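Long-range contacts in adhesin (Streptococcus sanguinis SK1 = NCTC 7863, PDB 6VT2), which probably attaches the bacterium to host surfaces by binding sialoglycans through tandem Siglec-like modules: residues G33-V38 and V100-A105; R58-N63 and R77-G82. All blocks are in the same frame, centred on the assembly; numbering follows the deposited sequence.

Contact 1 of 2, residues G33-V38 and V100-A105. With CA (calcium ion), chain H; SO4 (sulfate ion), chain L.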
# COMPACT_ATOMS: atom_id res chain seq x y z
N GLY A 33 -0.94 58.22 -13.55
CA GLY A 33 -1.56 57.00 -13.98
C GLY A 33 -0.96 56.37 -15.20
O GLY A 33 -1.49 55.37 -15.64
N ARG A 34 0.03 57.00 -15.83
CA ARG A 34 0.62 56.48 -17.05
C ARG A 34 2.14 56.41 -16.94
O ARG A 34 2.82 57.41 -16.73
CB ARG A 34 0.19 57.33 -18.24
CG ARG A 34 0.76 56.87 -19.50
CD ARG A 34 0.25 57.67 -20.70
NE ARG A 34 0.97 57.29 -21.88
CZ ARG A 34 0.63 57.59 -23.13
NH1 ARG A 34 -0.50 58.22 -23.35
NH2 ARG A 34 1.40 57.23 -24.13
N VAL A 35 2.67 55.22 -17.21
CA VAL A 35 4.09 55.00 -17.30
C VAL A 35 4.41 54.54 -18.71
O VAL A 35 3.73 53.67 -19.28
CB VAL A 35 4.51 53.97 -16.25
CG1 VAL A 35 5.91 53.46 -16.54
CG2 VAL A 35 4.39 54.57 -14.89
N ASN A 36 5.40 55.17 -19.30
CA ASN A 36 5.72 54.99 -20.68
C ASN A 36 6.91 54.07 -20.88
O ASN A 36 7.03 53.46 -21.93
CB ASN A 36 5.97 56.34 -21.36
CG ASN A 36 4.72 57.02 -21.77
OD1 ASN A 36 3.66 56.68 -21.34
ND2 ASN A 36 4.88 58.12 -22.53
N ARG A 37 7.81 53.96 -19.91
CA ARG A 37 8.99 53.10 -20.07
C ARG A 37 9.29 52.44 -18.74
O ARG A 37 9.15 53.06 -17.76
CB ARG A 37 10.24 53.88 -20.46
CG ARG A 37 10.12 54.66 -21.76
CD ARG A 37 11.33 55.48 -22.10
NE ARG A 37 12.59 54.91 -22.53
CZ ARG A 37 12.84 53.73 -23.02
NH1 ARG A 37 14.10 53.45 -23.31
NH2 ARG A 37 11.94 52.79 -23.20
N VAL A 38 9.51 51.09 -18.81
CA VAL A 38 10.23 50.44 -17.62
C VAL A 38 11.45 49.76 -18.24
O VAL A 38 11.31 49.11 -19.18
CB VAL A 38 9.27 49.44 -16.96
CG1 VAL A 38 9.97 48.67 -15.86
CG2 VAL A 38 8.03 50.15 -16.44
N VAL A 100 16.46 48.95 -12.25
CA VAL A 100 15.15 49.11 -12.87
C VAL A 100 14.78 50.58 -12.82
O VAL A 100 14.81 51.21 -11.77
CB VAL A 100 14.10 48.22 -12.18
CG1 VAL A 100 12.80 48.39 -12.90
CG2 VAL A 100 14.51 46.76 -12.18
N ARG A 101 14.39 51.11 -13.99
CA ARG A 101 13.99 52.50 -14.07
C ARG A 101 12.64 52.59 -14.75
O ARG A 101 12.30 51.77 -15.49
CB ARG A 101 14.99 53.33 -14.87
CG ARG A 101 16.42 53.22 -14.35
CD ARG A 101 17.27 54.10 -15.23
NE ARG A 101 17.18 55.49 -14.88
CZ ARG A 101 17.84 56.44 -15.50
NH1 ARG A 101 18.61 56.16 -16.52
NH2 ARG A 101 17.76 57.70 -15.11
N ALA A 102 11.93 53.63 -14.42
CA ALA A 102 10.66 53.84 -15.07
C ALA A 102 10.49 55.31 -15.38
O ALA A 102 11.01 56.17 -14.65
CB ALA A 102 9.49 53.34 -14.22
N GLU A 103 9.75 55.61 -16.45
CA GLU A 103 9.51 56.98 -16.88
C GLU A 103 8.04 57.19 -17.15
O GLU A 103 7.39 56.34 -17.77
CB GLU A 103 10.33 57.24 -18.12
CG GLU A 103 10.20 58.70 -18.64
CD GLU A 103 11.02 58.84 -19.90
OE1 GLU A 103 10.52 59.44 -20.87
OE2 GLU A 103 12.16 58.30 -19.95
N ASP A 104 7.51 58.31 -16.65
CA ASP A 104 6.11 58.65 -16.85
C ASP A 104 5.95 59.39 -18.18
O ASP A 104 6.91 59.59 -18.94
CB ASP A 104 5.53 59.40 -15.64
CG ASP A 104 6.07 60.80 -15.43
OD1 ASP A 104 6.71 61.30 -16.37
OD2 ASP A 104 5.83 61.29 -14.28
N ALA A 105 4.70 59.73 -18.51
CA ALA A 105 4.50 60.34 -19.82
C ALA A 105 4.98 61.77 -19.86
O ALA A 105 5.26 62.29 -20.94
CB ALA A 105 3.03 60.29 -20.22
CA CA H . 4.77 61.34 -12.49
S SO4 L . 13.06 50.70 -24.45
O1 SO4 L . 13.64 49.75 -25.34
O2 SO4 L . 13.78 50.80 -23.29
O3 SO4 L . 12.99 51.93 -25.16
O4 SO4 L . 11.73 50.23 -24.18
O HOH W 1 3.52 61.65 -10.55

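Contact 2 of 2, residues R58-N63 and R77-G82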
# COMPACT_ATOMS: atom_id res chain seq x y z
N ARG A 58 15.68 38.50 -19.13
CA ARG A 58 14.72 39.07 -20.07
C ARG A 58 13.65 39.79 -19.27
O ARG A 58 13.50 39.57 -18.15
CB ARG A 58 14.10 37.93 -20.87
CG ARG A 58 15.17 37.14 -21.59
CD ARG A 58 14.59 36.01 -22.38
NE ARG A 58 13.74 36.49 -23.44
CZ ARG A 58 12.90 35.71 -24.11
NH1 ARG A 58 12.86 34.42 -23.86
NH2 ARG A 58 12.13 36.22 -25.06
N TYR A 59 13.01 40.71 -19.94
CA TYR A 59 11.91 41.39 -19.29
C TYR A 59 10.87 41.83 -20.30
O TYR A 59 11.18 42.03 -21.41
CB TYR A 59 12.33 42.54 -18.38
CG TYR A 59 12.98 43.68 -19.09
CD1 TYR A 59 14.27 43.62 -19.51
CD2 TYR A 59 12.29 44.86 -19.25
CE1 TYR A 59 14.87 44.69 -20.14
CE2 TYR A 59 12.87 45.94 -19.86
CZ TYR A 59 14.17 45.86 -20.29
OH TYR A 59 14.69 46.97 -20.87
N SER A 60 9.67 42.01 -19.79
CA SER A 60 8.57 42.43 -20.65
C SER A 60 7.55 43.19 -19.83
O SER A 60 7.34 42.88 -18.73
CB SER A 60 7.94 41.26 -21.32
OG SER A 60 7.34 40.45 -20.39
N THR A 61 6.94 44.18 -20.43
CA THR A 61 5.88 44.89 -19.76
C THR A 61 4.69 45.04 -20.71
O THR A 61 4.79 45.74 -21.63
CB THR A 61 6.31 46.28 -19.38
OG1 THR A 61 7.53 46.19 -18.67
CG2 THR A 61 5.26 46.96 -18.54
N ASP A 62 3.62 44.35 -20.41
CA ASP A 62 2.40 44.55 -21.19
C ASP A 62 1.88 45.94 -20.82
O ASP A 62 2.17 46.45 -19.80
CB ASP A 62 1.44 43.42 -20.85
CG ASP A 62 1.93 42.04 -21.25
OD1 ASP A 62 2.97 41.92 -21.85
OD2 ASP A 62 1.29 41.09 -20.85
N ASN A 63 1.06 46.48 -21.64
CA ASN A 63 0.32 47.67 -21.33
C ASN A 63 1.19 48.89 -21.08
O ASN A 63 0.76 49.80 -20.42
CB ASN A 63 -0.56 47.44 -20.10
CG ASN A 63 -1.85 48.18 -20.22
OD1 ASN A 63 -2.32 48.40 -21.32
ND2 ASN A 63 -2.45 48.56 -19.10
N ARG A 77 2.70 46.18 -14.39
CA ARG A 77 3.47 44.98 -14.03
C ARG A 77 4.55 44.66 -15.07
O ARG A 77 4.23 44.53 -16.20
CB ARG A 77 2.50 43.83 -13.87
CG ARG A 77 1.95 43.93 -12.47
CD ARG A 77 0.88 43.00 -12.10
NE ARG A 77 1.35 41.66 -12.01
CZ ARG A 77 1.96 41.06 -11.03
NH1 ARG A 77 2.40 41.72 -9.99
NH2 ARG A 77 2.14 39.77 -11.15
N THR A 78 5.79 44.52 -14.64
CA THR A 78 6.88 44.18 -15.56
C THR A 78 7.36 42.80 -15.16
O THR A 78 7.59 42.62 -14.03
CB THR A 78 8.01 45.18 -15.43
OG1 THR A 78 7.55 46.43 -15.91
CG2 THR A 78 9.26 44.79 -16.19
N ARG A 79 7.41 41.90 -16.11
CA ARG A 79 7.88 40.56 -15.81
C ARG A 79 9.39 40.51 -16.06
O ARG A 79 9.79 40.89 -17.10
CB ARG A 79 7.20 39.59 -16.75
CG ARG A 79 7.54 38.13 -16.47
CD ARG A 79 7.09 37.32 -17.67
NE ARG A 79 7.34 35.93 -17.42
CZ ARG A 79 7.63 35.06 -18.33
NH1 ARG A 79 7.89 33.82 -17.96
NH2 ARG A 79 7.64 35.39 -19.58
N VAL A 80 10.17 40.03 -15.11
CA VAL A 80 11.62 39.81 -15.31
C VAL A 80 11.78 38.29 -15.21
O VAL A 80 11.28 37.75 -14.34
CB VAL A 80 12.46 40.57 -14.28
CG1 VAL A 80 13.93 40.38 -14.55
CG2 VAL A 80 12.13 42.05 -14.28
N TYR A 81 12.40 37.68 -16.20
CA TYR A 81 12.38 36.21 -16.28
C TYR A 81 13.55 35.75 -17.14
O TYR A 81 14.17 36.47 -17.77
CB TYR A 81 11.06 35.78 -16.95
CG TYR A 81 10.89 36.23 -18.37
CD1 TYR A 81 10.57 37.53 -18.71
CD2 TYR A 81 11.09 35.34 -19.40
CE1 TYR A 81 10.48 37.92 -20.03
CE2 TYR A 81 11.02 35.72 -20.72
CZ TYR A 81 10.67 37.00 -21.04
OH TYR A 81 10.59 37.32 -22.35
N GLY A 82 13.71 34.45 -17.14
CA GLY A 82 14.69 33.82 -18.00
C GLY A 82 14.95 32.41 -17.54
O GLY A 82 14.28 31.91 -16.72
O HOH W 2 11.13 39.78 -23.21
O HOH W 3 6.87 37.83 -21.30
O HOH W 4 3.70 42.48 -18.11
O HOH W 5 1.93 45.24 -17.72

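Contact 1 of 2, residues G33-V38 and V100-A105
The Arg37 guanidinium meets Glu103 at its edge, with OE2 near its plane. The carboxylate itself is turned 85° from that plane. The two side chains run side by side and point the same way. Arg37 CD lies 3.6 Å from Glu103 OE2, but Arg37 NE is 4.3 Å from Glu103 OE2, beyond a salt bridge. A sulfate also sits at the edge of this guanidinium. It is modelled too close to NH2, which makes its exact position doubtful.

The Arg34 guanidinium is met obliquely by Ala105 CB. Arg34 NE donates to an in-plane lone pair of Asn36 OD1 at 2.8 Å. Asn36 ND2 lies 3.7 Å from Ala105 CB. Both polar side chains thus border one methyl.

On the buried side, Val38 CG2 is 4.2 Å from Ala102 CB. Val38 CG1 stands anti to the backbone N (chi1 175°) and approaches Val100 CG1.

Glu103 O is gripped twice, by Asn36 N at 2.8 Å and Arg37 N at 3.2 Å. In return, Glu103 N donates to Arg37 O at 2.9 Å. Next along the strand, Asp104 OD2 binds calcium together with Asp2, Thr4 and Asp30. Asn108 N holds Asp104 OD1. Two residues facing one make a classic beta bulge, here on an antiparallel strand pair beside the calcium site of the SigLec-like domain.

Contact 2 of 2, residues R58-N63 and R77-G82
Thr61 OG1 and Thr78 OG1 share a hydrogen bond of 2.8 Å. Either hydroxyl could be the donor. Each OG1 stands anti to its own carbonyl carbon. Next to this pair, Thr61 CG2 lies 3.5 Å from Arg77 O. Water 4 donates to Arg77 O at 2.9 Å and accepts from Asp62 N. This water joins the strands where the regular ladder gives out. A second water, water 5, is modelled between Arg77 O and Asp62 O, but too close to Asp62 O, and its position is doubtful.

In the other direction, Ser60 pairs with Arg79 and Arg58 with Tyr81, each through two backbone hydrogen bonds. Between these pairs, Tyr59 CB packs against Val80 CG2.

The other side of the sheet carries Arg58, Ser60, Arg79 and Tyr81. Tyr81 CG sits between its backbone N and carbonyl carbon (chi1 64°), and the ring leans toward Arg58. Arg58 CB makes a CH-pi contact with one face, 3.8 Å from the centroid of the Tyr81 ring. On the opposite face, Arg79 NH2 lies 3.3 Å above the Tyr81 ring plane, over its centre. Tyr81 OH in turn lies 3.1 Å above the guanidinium plane of Arg58, toward its rim; the two flat groups are 49° apart. Water 2 links Tyr81 OH to Tyr59 O, and water 3 links Ser60 OG to Arg79 NH2.

Glu23 forms a salt bridge with Arg79 NE and probably offsets part of its charge. The Arg79 guanidinium lies over one face of Tyr81 and that of Arg58 lies by its hydroxyl. This nearby positive charge could lower the pKa of the phenol slightly, though it is probably still neutral.

Overall arrangement
Contacts 1 and 2 belong to the two facing sheets of the first SigLec-like domain, and their centres are 13 Å apart. In the chain, contact 2 is nested inside the loop closed by contact 1. Val38 joins them. Val38 CG1 is 3.3 Å from Thr78 OG1, and Val38 O is 3.6 Å from Tyr59 CE2. Neither contact touches the glycan directly. The Arg101 side chain is about 12 Å from the bound galactose, and the Val80 side chain about 13 Å from the sialic acid. Strand 95-104 links the sites: pocket residues Arg95 to Tyr99 lie at its start, and the calcium ligand Asp104 ends it.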